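Local coordinates for thymine dioxygenase (Neurospora crassa, PDB 5C3Q), which probably catalyses the iron- and 2-oxoglutarate-dependent hydroxylation of thymine at its methyl group, at residues L32-F42 / V165-M173; L194-F204 / E282-S290. All coordinates share one frame; numbering follows the deposited sequence.

Contact 1: residues L32-F42 / V165-M173; sequences LETAKAILHGF and VMRAIAVGM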
loop_
_atom_site.group_PDB
_atom_site.type_symbol
_atom_site.label_atom_id
_atom_site.label_comp_id
_atom_site.label_asym_id
_atom_site.label_seq_id
_atom_site.Cartn_x
_atom_site.Cartn_y
_atom_site.Cartn_z
ATOM N N LEU A 32 -6.580 14.351 -20.464
ATOM C CA LEU A 32 -5.573 15.252 -19.912
ATOM C C LEU A 32 -6.036 15.891 -18.604
ATOM O O LEU A 32 -5.269 15.962 -17.640
ATOM C CB LEU A 32 -5.215 16.344 -20.925
ATOM C CG LEU A 32 -4.106 17.313 -20.500
ATOM C CD1 LEU A 32 -2.791 16.580 -20.265
ATOM C CD2 LEU A 32 -3.923 18.402 -21.541
ATOM N N GLU A 33 -7.284 16.354 -18.567
ATOM C CA GLU A 33 -7.848 16.927 -17.340
ATOM C C GLU A 33 -7.754 15.926 -16.186
ATOM O O GLU A 33 -7.378 16.280 -15.069
ATOM C CB GLU A 33 -9.311 17.336 -17.542
ATOM C CG GLU A 33 -9.944 17.995 -16.320
ATOM C CD GLU A 33 -11.417 18.326 -16.510
ATOM O OE1 GLU A 33 -11.802 19.485 -16.241
ATOM O OE2 GLU A 33 -12.195 17.435 -16.927
ATOM N N THR A 34 -8.104 14.678 -16.467
ATOM C CA THR A 34 -8.108 13.632 -15.453
ATOM C C THR A 34 -6.681 13.296 -15.001
ATOM O O THR A 34 -6.424 13.135 -13.810
ATOM C CB THR A 34 -8.823 12.369 -15.974
ATOM O OG1 THR A 34 -10.136 12.724 -16.428
ATOM C CG2 THR A 34 -8.949 11.326 -14.884
ATOM N N ALA A 35 -5.762 13.195 -15.956
ATOM C CA ALA A 35 -4.360 12.919 -15.655
ATOM C C ALA A 35 -3.756 14.015 -14.778
ATOM O O ALA A 35 -3.048 13.725 -13.812
ATOM C CB ALA A 35 -3.564 12.769 -16.941
ATOM N N LYS A 36 -4.045 15.273 -15.115
ATOM C CA LYS A 36 -3.591 16.414 -14.317
ATOM C C LYS A 36 -4.153 16.396 -12.897
ATOM O O LYS A 36 -3.458 16.779 -11.953
ATOM C CB LYS A 36 -3.952 17.739 -15.000
ATOM C CG LYS A 36 -3.099 18.059 -16.217
ATOM C CD LYS A 36 -3.589 19.313 -16.922
ATOM C CE LYS A 36 -2.651 19.719 -18.044
ATOM N NZ LYS A 36 -3.088 20.980 -18.698
ATOM N N ALA A 37 -5.406 15.962 -12.749
ATOM C CA ALA A 37 -6.040 15.867 -11.429
ATOM C C ALA A 37 -5.367 14.789 -10.576
ATOM O O ALA A 37 -5.130 14.987 -9.384
ATOM C CB ALA A 37 -7.528 15.575 -11.568
ATOM N N ILE A 38 -5.072 13.651 -11.202
ATOM C CA ILE A 38 -4.343 12.565 -10.551
ATOM C C ILE A 38 -2.971 13.059 -10.088
ATOM O O ILE A 38 -2.614 12.903 -8.925
ATOM C CB ILE A 38 -4.201 11.346 -11.489
ATOM C CG1 ILE A 38 -5.566 10.667 -11.671
ATOM C CG2 ILE A 38 -3.183 10.349 -10.952
ATOM C CD1 ILE A 38 -5.638 9.696 -12.834
ATOM N N LEU A 39 -2.217 13.664 -11.001
ATOM C CA LEU A 39 -0.899 14.202 -10.673
ATOM C C LEU A 39 -0.963 15.255 -9.562
ATOM O O LEU A 39 -0.170 15.219 -8.630
ATOM C CB LEU A 39 -0.229 14.797 -11.909
ATOM C CG LEU A 39 1.155 15.411 -11.666
ATOM C CD1 LEU A 39 2.131 14.373 -11.129
ATOM C CD2 LEU A 39 1.692 16.046 -12.936
ATOM N N HIS A 40 -1.909 16.183 -9.660
ATOM C CA HIS A 40 -2.053 17.226 -8.648
ATOM C C HIS A 40 -2.296 16.619 -7.263
ATOM O O HIS A 40 -1.749 17.100 -6.271
ATOM C CB HIS A 40 -3.178 18.190 -9.015
ATOM C CG HIS A 40 -3.289 19.361 -8.090
ATOM N ND1 HIS A 40 -2.412 20.423 -8.125
ATOM C CD2 HIS A 40 -4.166 19.631 -7.098
ATOM C CE1 HIS A 40 -2.746 21.299 -7.197
ATOM N NE2 HIS A 40 -3.809 20.843 -6.559
ATOM N N GLY A 41 -3.099 15.556 -7.208
ATOM C CA GLY A 41 -3.320 14.804 -5.967
ATOM C C GLY A 41 -2.037 14.239 -5.374
ATOM O O GLY A 41 -1.787 14.373 -4.174
ATOM N N PHE A 42 -1.217 13.611 -6.212
ATOM C CA PHE A 42 0.064 13.067 -5.755
ATOM C C PHE A 42 1.046 14.173 -5.347
ATOM O O PHE A 42 1.847 13.979 -4.437
ATOM C CB PHE A 42 0.701 12.164 -6.814
ATOM C CG PHE A 42 -0.015 10.847 -7.019
ATOM C CD1 PHE A 42 -0.349 10.038 -5.940
ATOM C CD2 PHE A 42 -0.337 10.410 -8.300
ATOM C CE1 PHE A 42 -0.995 8.829 -6.128
ATOM C CE2 PHE A 42 -0.983 9.201 -8.494
ATOM C CZ PHE A 42 -1.310 8.406 -7.407
ATOM N N VAL A 165 -1.846 3.877 -14.002
ATOM C CA VAL A 165 -1.689 5.017 -13.096
ATOM C C VAL A 165 -0.397 5.778 -13.400
ATOM O O VAL A 165 -0.391 7.004 -13.401
ATOM C CB VAL A 165 -1.732 4.608 -11.603
ATOM C CG1 VAL A 165 -1.383 5.791 -10.706
ATOM C CG2 VAL A 165 -3.111 4.084 -11.235
ATOM N N MET A 166 0.689 5.056 -13.670
ATOM C CA MET A 166 1.952 5.701 -14.041
ATOM C C MET A 166 1.815 6.446 -15.372
ATOM O O MET A 166 2.377 7.532 -15.534
ATOM C CB MET A 166 3.102 4.692 -14.106
ATOM C CG MET A 166 3.459 4.034 -12.774
ATOM S SD MET A 166 3.599 5.126 -11.338
ATOM C CE MET A 166 5.064 6.075 -11.731
ATOM N N ARG A 167 1.051 5.880 -16.308
ATOM C CA ARG A 167 0.746 6.577 -17.563
ATOM C C ARG A 167 -0.006 7.883 -17.303
ATOM O O ARG A 167 0.290 8.892 -17.931
ATOM C CB ARG A 167 -0.053 5.687 -18.519
ATOM C CG ARG A 167 0.797 4.637 -19.200
ATOM C CD ARG A 167 -0.026 3.675 -20.040
ATOM N NE ARG A 167 0.824 2.621 -20.581
ATOM C CZ ARG A 167 0.392 1.563 -21.262
ATOM N NH1 ARG A 167 -0.901 1.387 -21.505
ATOM N NH2 ARG A 167 1.268 0.667 -21.707
ATOM N N ALA A 168 -0.965 7.865 -16.379
ATOM C CA ALA A 168 -1.677 9.092 -15.992
ATOM C C ALA A 168 -0.724 10.125 -15.403
ATOM O O ALA A 168 -0.820 11.309 -15.709
ATOM C CB ALA A 168 -2.792 8.784 -15.007
ATOM N N ILE A 169 0.198 9.674 -14.560
ATOM C CA ILE A 169 1.218 10.561 -14.011
ATOM C C ILE A 169 2.059 11.189 -15.131
ATOM O O ILE A 169 2.318 12.389 -15.112
ATOM C CB ILE A 169 2.107 9.829 -12.988
ATOM C CG1 ILE A 169 1.305 9.579 -11.704
ATOM C CG2 ILE A 169 3.368 10.627 -12.696
ATOM C CD1 ILE A 169 1.975 8.651 -10.717
ATOM N N ALA A 170 2.478 10.378 -16.097
ATOM C CA ALA A 170 3.297 10.863 -17.214
ATOM C C ALA A 170 2.537 11.874 -18.066
ATOM O O ALA A 170 3.069 12.932 -18.413
ATOM C CB ALA A 170 3.768 9.698 -18.073
ATOM N N VAL A 171 1.286 11.552 -18.385
ATOM C CA VAL A 171 0.443 12.452 -19.168
ATOM C C VAL A 171 0.235 13.758 -18.400
ATOM O O VAL A 171 0.286 14.834 -18.982
ATOM C CB VAL A 171 -0.910 11.794 -19.538
ATOM C CG1 VAL A 171 -1.865 12.809 -20.157
ATOM C CG2 VAL A 171 -0.682 10.641 -20.508
ATOM N N GLY A 172 0.026 13.659 -17.090
ATOM C CA GLY A 172 -0.130 14.844 -16.248
ATOM C C GLY A 172 1.116 15.716 -16.237
ATOM O O GLY A 172 1.025 16.942 -16.218
ATOM N N MET A 173 2.281 15.068 -16.249
ATOM C CA MET A 173 3.576 15.756 -16.286
ATOM C C MET A 173 3.887 16.364 -17.651
ATOM O O MET A 173 4.765 17.221 -17.759
ATOM C CB MET A 173 4.708 14.784 -15.923
ATOM C CG MET A 173 4.838 14.472 -14.441
ATOM S SD MET A 173 6.108 13.218 -14.165
ATOM C CE MET A 173 6.132 13.129 -12.376
#
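The F42 ring is the flat group through which helix 28-44 meets I169 and V165 on helix 147-173. V165 CG1 lies at the ring edge, near its plane, 4.1 Å from F42 CE2. The I169 side chain crosses that of F42 at about a right angle. I169 CD1 is 3.7 Å from F42 CE2, and I169 CG1 also touches the CD2-CE2 side of the ring. I169 CG1 stands beside the backbone N (chi1 -72°), which carries CD1 to the phenyl group, while CG2 turns to L39 CD1.

The two helices cross nearly perpendicularly, at -99° between the local axes. These axes come within 7.5 Å, a close packing that rests on small residues. G172 presents bare backbone to A35, K36 and L39. With CG anti to the backbone N (chi1 179°), the L39 branches reach across, and L39 CD2 lies 3.4 Å from G172 C. L39 CD2 also touches M173 CG. A35 CB packs against the main chain one turn earlier, 3.3 Å from A168 O. A35 CB also meets V171 CG1 at 3.6 Å.

This helix-helix crossing joins an N-terminal helix to the long helix 147-173, both outside the strands of the double-stranded beta-helix (DSBH) core. I38 CD1 reaches A168 CB, 3.7 Å away. L32 and V171 meet at one end of the crossing through L32 CD1 and V171 CG1. No hydrogen bond links the two segments, and the contact is apolar packing. On the sheet side, I38 and F42 also touch I48 of strand 47-51, and V165 touches L50. F23 of helix 21-25 packs against both A35 and A168.

Contact 2: residues L194-F204 / E282-S290; sequences LHYPAVKSEVF and EDVHPPRYS. With AKG (2-oxoglutaric acid), chain F.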
loop_
_atom_site.group_PDB
_atom_site.type_symbol
_atom_site.label_atom_id
_atom_site.label_comp_id
_atom_site.label_asym_id
_atom_site.label_seq_id
_atom_site.Cartn_x
_atom_site.Cartn_y
_atom_site.Cartn_z
ATOM N N LEU A 194 -4.194 -8.359 4.171
ATOM C CA LEU A 194 -4.193 -7.946 5.574
ATOM C C LEU A 194 -5.485 -8.332 6.275
ATOM O O LEU A 194 -6.580 -8.149 5.741
ATOM C CB LEU A 194 -3.995 -6.435 5.690
ATOM C CG LEU A 194 -2.575 -5.929 5.423
ATOM C CD1 LEU A 194 -2.583 -4.486 4.932
ATOM C CD2 LEU A 194 -1.726 -6.074 6.675
ATOM N N HIS A 195 -5.339 -8.857 7.485
ATOM C CA HIS A 195 -6.463 -9.136 8.355
ATOM C C HIS A 195 -6.166 -8.557 9.733
ATOM O O HIS A 195 -5.162 -8.895 10.358
ATOM C CB HIS A 195 -6.716 -10.643 8.431
ATOM C CG HIS A 195 -7.666 -11.043 9.513
ATOM N ND1 HIS A 195 -7.347 -11.980 10.469
ATOM C CD2 HIS A 195 -8.922 -10.625 9.798
ATOM C CE1 HIS A 195 -8.368 -12.130 11.294
ATOM N NE2 HIS A 195 -9.335 -11.318 10.909
ATOM N N TYR A 196 -7.034 -7.658 10.183
ATOM C CA TYR A 196 -6.931 -7.076 11.511
ATOM C C TYR A 196 -8.025 -7.725 12.357
ATOM O O TYR A 196 -9.197 -7.399 12.193
ATOM C CB TYR A 196 -7.126 -5.559 11.448
ATOM C CG TYR A 196 -6.151 -4.833 10.545
ATOM C CD1 TYR A 196 -6.419 -4.651 9.190
ATOM C CD2 TYR A 196 -4.961 -4.320 11.048
ATOM C CE1 TYR A 196 -5.520 -3.986 8.362
ATOM C CE2 TYR A 196 -4.066 -3.647 10.233
ATOM C CZ TYR A 196 -4.349 -3.482 8.892
ATOM O OH TYR A 196 -3.453 -2.811 8.093
ATOM N N PRO A 197 -7.655 -8.671 13.244
ATOM C CA PRO A 197 -8.676 -9.414 13.994
ATOM C C PRO A 197 -9.634 -8.539 14.801
ATOM O O PRO A 197 -9.289 -7.421 15.196
ATOM C CB PRO A 197 -7.852 -10.292 14.948
ATOM C CG PRO A 197 -6.528 -10.437 14.289
ATOM C CD PRO A 197 -6.295 -9.151 13.549
ATOM N N ALA A 198 -10.838 -9.058 15.027
ATOM C CA ALA A 198 -11.790 -8.413 15.912
ATOM C C ALA A 198 -11.094 -8.159 17.237
ATOM O O ALA A 198 -10.380 -9.024 17.741
ATOM C CB ALA A 198 -13.014 -9.295 16.117
ATOM N N VAL A 199 -11.277 -6.964 17.788
ATOM C CA VAL A 199 -10.608 -6.590 19.028
ATOM C C VAL A 199 -11.523 -5.718 19.882
ATOM O O VAL A 199 -12.235 -4.856 19.363
ATOM C CB VAL A 199 -9.265 -5.874 18.743
ATOM C CG1 VAL A 199 -9.458 -4.663 17.833
ATOM C CG2 VAL A 199 -8.569 -5.481 20.042
ATOM N N LYS A 200 -11.512 -5.962 21.192
ATOM C CA LYS A 200 -12.261 -5.140 22.135
ATOM C C LYS A 200 -11.649 -3.752 22.200
ATOM O O LYS A 200 -10.427 -3.610 22.231
ATOM C CB LYS A 200 -12.237 -5.755 23.535
ATOM C CG LYS A 200 -13.026 -7.038 23.680
ATOM C CD LYS A 200 -13.303 -7.316 25.150
ATOM C CE LYS A 200 -14.087 -8.598 25.345
ATOM N NZ LYS A 200 -13.230 -9.810 25.221
ATOM N N SER A 201 -12.495 -2.729 22.239
ATOM C CA SER A 201 -12.011 -1.352 22.324
ATOM C C SER A 201 -11.187 -1.104 23.595
ATOM O O SER A 201 -10.299 -0.250 23.599
ATOM C CB SER A 201 -13.173 -0.361 22.240
ATOM O OG SER A 201 -14.151 -0.636 23.226
ATOM N N GLU A 202 -11.476 -1.849 24.665
ATOM C CA GLU A 202 -10.746 -1.695 25.930
ATOM C C GLU A 202 -9.264 -2.068 25.808
ATOM O O GLU A 202 -8.435 -1.547 26.550
ATOM C CB GLU A 202 -11.410 -2.503 27.060
ATOM C CG GLU A 202 -11.263 -4.018 26.947
ATOM C CD GLU A 202 -11.984 -4.774 28.056
ATOM O OE1 GLU A 202 -12.225 -5.988 27.885
ATOM O OE2 GLU A 202 -12.305 -4.166 29.099
ATOM N N VAL A 203 -8.938 -2.960 24.872
ATOM C CA VAL A 203 -7.541 -3.321 24.590
ATOM C C VAL A 203 -6.701 -2.075 24.320
ATOM O O VAL A 203 -5.557 -1.982 24.770
ATOM C CB VAL A 203 -7.422 -4.288 23.387
ATOM C CG1 VAL A 203 -5.965 -4.488 22.979
ATOM C CG2 VAL A 203 -8.058 -5.630 23.717
ATOM N N PHE A 204 -7.284 -1.118 23.599
ATOM C CA PHE A 204 -6.608 0.138 23.268
ATOM C C PHE A 204 -6.420 1.071 24.476
ATOM O O PHE A 204 -5.599 1.985 24.427
ATOM C CB PHE A 204 -7.362 0.857 22.142
ATOM C CG PHE A 204 -7.343 0.111 20.833
ATOM C CD1 PHE A 204 -8.314 -0.837 20.537
ATOM C CD2 PHE A 204 -6.342 0.349 19.900
ATOM C CE1 PHE A 204 -8.290 -1.528 19.335
ATOM C CE2 PHE A 204 -6.312 -0.342 18.698
ATOM C CZ PHE A 204 -7.286 -1.281 18.415
ATOM N N GLU A 282 -17.875 1.580 20.047
ATOM C CA GLU A 282 -18.436 0.238 20.166
ATOM C C GLU A 282 -17.578 -0.585 21.126
ATOM O O GLU A 282 -16.381 -0.328 21.276
ATOM C CB GLU A 282 -18.525 -0.446 18.795
ATOM C CG GLU A 282 -17.215 -0.496 18.018
ATOM C CD GLU A 282 -17.389 -0.959 16.580
ATOM O OE1 GLU A 282 -18.494 -1.423 16.221
ATOM O OE2 GLU A 282 -16.415 -0.861 15.799
ATOM N N ASP A 283 -18.192 -1.563 21.784
ATOM C CA ASP A 283 -17.465 -2.418 22.722
ATOM C C ASP A 283 -16.450 -3.303 21.995
ATOM O O ASP A 283 -15.332 -3.486 22.470
ATOM C CB ASP A 283 -18.436 -3.281 23.536
ATOM C CG ASP A 283 -19.301 -2.456 24.480
ATOM O OD1 ASP A 283 -18.856 -1.363 24.897
ATOM O OD2 ASP A 283 -20.421 -2.902 24.805
ATOM N N VAL A 284 -16.849 -3.834 20.840
ATOM C CA VAL A 284 -16.006 -4.722 20.052
ATOM C C VAL A 284 -15.896 -4.201 18.623
ATOM O O VAL A 284 -16.909 -3.932 17.970
ATOM C CB VAL A 284 -16.578 -6.154 20.019
ATOM C CG1 VAL A 284 -15.639 -7.101 19.279
ATOM C CG2 VAL A 284 -16.826 -6.666 21.431
ATOM N N HIS A 285 -14.665 -4.059 18.143
ATOM C CA HIS A 285 -14.423 -3.715 16.749
ATOM C C HIS A 285 -14.388 -5.002 15.936
ATOM O O HIS A 285 -13.598 -5.893 16.239
ATOM C CB HIS A 285 -13.109 -2.955 16.606
ATOM C CG HIS A 285 -13.091 -1.662 17.354
ATOM N ND1 HIS A 285 -13.961 -0.632 17.070
ATOM C CD2 HIS A 285 -12.323 -1.236 18.384
ATOM C CE1 HIS A 285 -13.726 0.377 17.890
ATOM N NE2 HIS A 285 -12.737 0.036 18.696
ATOM N N PRO A 286 -15.252 -5.121 14.914
ATOM C CA PRO A 286 -15.231 -6.356 14.119
ATOM C C PRO A 286 -13.927 -6.523 13.330
ATOM O O PRO A 286 -13.109 -5.606 13.299
ATOM C CB PRO A 286 -16.421 -6.196 13.161
ATOM C CG PRO A 286 -17.194 -5.015 13.641
ATOM C CD PRO A 286 -16.244 -4.156 14.411
ATOM N N PRO A 287 -13.728 -7.694 12.700
ATOM C CA PRO A 287 -12.532 -7.872 11.877
ATOM C C PRO A 287 -12.466 -6.863 10.730
ATOM O O PRO A 287 -13.494 -6.558 10.124
ATOM C CB PRO A 287 -12.694 -9.295 11.327
ATOM C CG PRO A 287 -13.645 -9.969 12.256
ATOM C CD PRO A 287 -14.581 -8.894 12.695
ATOM N N ARG A 288 -11.274 -6.338 10.457
ATOM C CA ARG A 288 -11.050 -5.468 9.306
ATOM C C ARG A 288 -10.154 -6.177 8.285
ATOM O O ARG A 288 -9.112 -6.744 8.638
ATOM C CB ARG A 288 -10.422 -4.137 9.738
ATOM C CG ARG A 288 -9.997 -3.230 8.589
ATOM C CD ARG A 288 -9.661 -1.827 9.068
ATOM N NE ARG A 288 -9.458 -0.896 7.958
ATOM C CZ ARG A 288 -8.329 -0.759 7.260
ATOM N NH1 ARG A 288 -7.259 -1.498 7.534
ATOM N NH2 ARG A 288 -8.273 0.126 6.267
ATOM N N TYR A 289 -10.573 -6.140 7.024
ATOM C CA TYR A 289 -9.787 -6.681 5.924
ATOM C C TYR A 289 -9.379 -5.566 4.993
ATOM O O TYR A 289 -10.187 -4.703 4.639
ATOM C CB TYR A 289 -10.584 -7.712 5.131
ATOM C CG TYR A 289 -10.903 -8.942 5.925
ATOM C CD1 TYR A 289 -9.998 -9.992 6.003
ATOM C CD2 TYR A 289 -12.105 -9.053 6.613
ATOM C CE1 TYR A 289 -10.280 -11.125 6.744
ATOM C CE2 TYR A 289 -12.403 -10.183 7.356
ATOM C CZ TYR A 289 -11.486 -11.215 7.417
ATOM O OH TYR A 289 -11.772 -12.336 8.155
ATOM N N SER A 290 -8.114 -5.584 4.600
ATOM C CA SER A 290 -7.646 -4.739 3.520
ATOM C C SER A 290 -6.635 -5.503 2.685
ATOM O O SER A 290 -6.128 -6.561 3.091
ATOM C CB SER A 290 -7.037 -3.439 4.061
ATOM O OG SER A 290 -5.868 -3.690 4.817
HETATM C C1 AKG F . 0.276 -1.056 4.639
HETATM O O1 AKG F . 1.353 -0.516 4.271
HETATM O O2 AKG F . 0.161 -2.296 4.719
HETATM C C2 AKG F . -0.875 -0.212 4.997
HETATM O O5 AKG F . -0.734 1.005 5.084
HETATM C C3 AKG F . -2.224 -0.855 5.260
HETATM C C4 AKG F . -3.304 0.206 5.451
HETATM C C5 AKG F . -4.670 -0.415 5.628
HETATM O O3 AKG F . -5.665 0.276 5.325
HETATM O O4 AKG F . -4.777 -1.577 6.076
HETATM O O HOH W 1 -11.644 -12.670 11.407
#
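Y196 and R288 are paired across the strands, and their torsions send both side chains the same way. In Y196, CG is anti to the carbonyl carbon (chi1 -58°). In R288 it is anti to the backbone N (chi1 173°), with the chain extended to NE. Both side chains reach the far carboxylate of 2-oxoglutarate.

R288 NH1 gives O4 of the ligand a nearly straight bond of 2.9 Å, and R288 NH2 bonds O3 at 2.8 Å. Y196 OH and S290 OG also donate to O4, each at 2.7 Å. Three donors grip one oxygen. R288 and S290 form the Arg-X-Ser motif familiar in 2-oxoglutarate oxygenases. L194 CD1 lies against S290 OG and ligand O2.

On the other sheet face, the H195 and Y289 rings are near parallel, planes 22° apart, but barely overlap. A water bridges H195 NE2 and Y289 OH, and E121 bonds H195 ND1.

The backbones pair antiparallel at 194-196 with 288-290 and at 199-200 with 284-285, broken at P197-A198 and P286-P287. Strand 284-295 lies between 190-200 and 222-227. Y289 packs against F64 and A68 of helix 57-71, while Y196 and R288 touch V275 of strand 273-275.

Contact 1 and contact 2 lie on opposite sides of the chain's centre, with centres about 36 Å apart and nearest atoms about 17 Å apart. They share no helix or strand. Both are partly buried. Contact 1 joins two helices, and its side-chain contacts are apolar, with no hydrogen bond across. Contact 2 joins two strands, with backbone hydrogen bonds in two runs, interrupted where prolines lie. The face with Y196, R288 and S290 is buried and polar; the part near K200 and D283 is exposed. Contact 2 supplies residues that hydrogen-bond 2-oxoglutarate directly. In contact 1, the F42 side chain stays about 13 Å from the nickel ion and from thymine.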